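Local atomic coordinates of metal-dependent hydrolase (PDB entry 2F6K), a protein that probably decarboxylates 2-amino-3-carboxymuconate 6-semialdehyde, as a manganese-binding member of the amidohydrolase family. Residues A[153-158]-A[178-183]. Sequence-based numbering, arbitrary orientation.
Sequences LHPNEP and MDTTMT. With MN (manganese (II) ion), chain C.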
# COMPACT_ATOMS: atom_id res chain seq x y z
N LEU A 153 15.07 9.48 -17.77
CA LEU A 153 14.13 9.08 -16.73
C LEU A 153 13.60 10.34 -16.06
O LEU A 153 14.33 11.33 -15.90
CB LEU A 153 14.82 8.24 -15.65
CG LEU A 153 15.53 6.93 -15.95
CD1 LEU A 153 15.92 6.26 -14.63
CD2 LEU A 153 14.64 6.02 -16.76
N HIS A 154 12.33 10.32 -15.68
CA HIS A 154 11.79 11.45 -14.95
C HIS A 154 11.00 10.87 -13.78
O HIS A 154 10.10 10.04 -13.96
CB HIS A 154 10.90 12.36 -15.80
CG HIS A 154 10.69 13.71 -15.18
ND1 HIS A 154 9.95 13.89 -14.03
CD2 HIS A 154 11.19 14.93 -15.50
CE1 HIS A 154 10.00 15.16 -13.67
NE2 HIS A 154 10.75 15.81 -14.54
N PRO A 155 11.34 11.31 -12.57
CA PRO A 155 10.65 10.80 -11.38
C PRO A 155 9.16 11.09 -11.33
O PRO A 155 8.69 12.14 -11.77
CB PRO A 155 11.42 11.45 -10.23
CG PRO A 155 11.78 12.78 -10.80
CD PRO A 155 12.23 12.43 -12.22
N ASN A 156 8.43 10.12 -10.79
CA ASN A 156 7.00 10.22 -10.57
C ASN A 156 6.79 9.85 -9.11
O ASN A 156 7.69 9.28 -8.47
CB ASN A 156 6.23 9.24 -11.45
CG ASN A 156 5.90 9.82 -12.81
OD1 ASN A 156 4.73 9.82 -13.22
ND2 ASN A 156 6.91 10.31 -13.52
N GLU A 157 5.62 10.16 -8.58
CA GLU A 157 5.30 9.82 -7.21
C GLU A 157 5.42 8.31 -7.09
O GLU A 157 4.93 7.58 -7.95
CB GLU A 157 3.88 10.26 -6.87
CG GLU A 157 3.31 9.60 -5.62
CD GLU A 157 1.96 10.17 -5.21
OE1 GLU A 157 1.15 10.48 -6.11
OE2 GLU A 157 1.71 10.31 -3.98
N PRO A 158 6.08 7.82 -6.03
CA PRO A 158 6.23 6.37 -5.84
C PRO A 158 4.84 5.72 -5.88
O PRO A 158 3.87 6.30 -5.38
CB PRO A 158 6.88 6.28 -4.46
CG PRO A 158 7.73 7.52 -4.42
CD PRO A 158 6.80 8.57 -4.98
N MSE A 178 13.21 9.18 -4.00
CA MSE A 178 13.08 7.78 -3.64
C MSE A 178 12.75 6.97 -4.88
O MSE A 178 13.28 5.87 -5.07
CB MSE A 178 11.99 7.61 -2.57
CG MSE A 178 12.31 8.34 -1.26
SE MSE A 178 11.11 7.88 0.21
CE MSE A 178 9.45 8.60 -0.50
N ASP A 179 11.90 7.52 -5.75
CA ASP A 179 11.53 6.78 -6.95
C ASP A 179 12.65 6.61 -7.96
O ASP A 179 12.82 5.53 -8.53
CB ASP A 179 10.32 7.42 -7.63
CG ASP A 179 9.34 6.38 -8.14
OD1 ASP A 179 8.80 5.61 -7.32
OD2 ASP A 179 9.13 6.32 -9.37
N THR A 180 13.42 7.67 -8.18
CA THR A 180 14.53 7.59 -9.12
C THR A 180 15.51 6.56 -8.61
O THR A 180 16.03 5.75 -9.37
CB THR A 180 15.24 8.95 -9.27
OG1 THR A 180 14.38 9.86 -9.97
CG2 THR A 180 16.55 8.79 -10.05
N THR A 181 15.73 6.58 -7.30
CA THR A 181 16.67 5.67 -6.67
C THR A 181 16.20 4.22 -6.79
O THR A 181 16.99 3.33 -7.13
CB THR A 181 16.86 6.01 -5.19
OG1 THR A 181 17.16 7.40 -5.04
CG2 THR A 181 18.03 5.19 -4.62
N MSE A 182 14.93 3.99 -6.52
CA MSE A 182 14.40 2.63 -6.61
C MSE A 182 14.47 2.15 -8.05
O MSE A 182 14.82 0.99 -8.30
CB MSE A 182 12.96 2.57 -6.09
CG MSE A 182 12.81 2.92 -4.61
SE MSE A 182 11.03 2.49 -3.90
CE MSE A 182 10.06 4.04 -4.52
N THR A 183 14.17 3.04 -8.99
CA THR A 183 14.20 2.68 -10.40
C THR A 183 15.59 2.31 -10.91
O THR A 183 15.74 1.35 -11.67
CB THR A 183 13.62 3.80 -11.27
OG1 THR A 183 12.27 4.07 -10.87
CG2 THR A 183 13.62 3.40 -12.75
MN MN C . 11.35 17.77 -14.08
O HOH W 1 11.70 17.50 -12.05
O HOH W 2 9.20 18.35 -13.47
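Asp179 lays its carboxylate against Pro158, the two side chains crossing obliquely, with OD1 3.1 Å from CA of Pro158. Methyl CE of Met182 (a selenomethionine), bent round at chi3 (-81°), reaches the same proline at CB, 3.9 Å away. Nearer the backbone, CB of Asp179 sits 3.3 Å from the carbonyl O of Asn156. Pro155 and Thr180 run alongside each other in the same direction, OG1 of Thr180 being 3.4 Å from CB of Pro155. Leu153 and Thr183 meet tip to tip, CD1 to CG2. No hydrogen bond joins the two segments directly. The contact seats helix 171-189 against the C-terminal end of strand 150-154 and the loop after it, in the TIM-barrel fold of the amidohydrolases. There the side chain of His154 leaves the backbone away from the helix and binds manganese through NE2 (2.1 Å), alongside His7, His9, Asp266 and two waters. Its ND1 donates to O of Pro155 (3.1 Å), nearly in the ring plane, which limits rotation of the imidazole. Asn156 ND2 in turn donates to O of His154 from above the carbonyl plane, while its OD1 accepts from His60 N. Thr125 and Asn126 bond OD2 of Asp179, and Tyr131 bonds OD1; an alanine here would probably leave all three without the carboxylate they bond and open a gap beside Pro158. O of Asp179 takes both the helical N-H of Thr183 and its OG1, the hydroxyl coming in above the carbonyl plane.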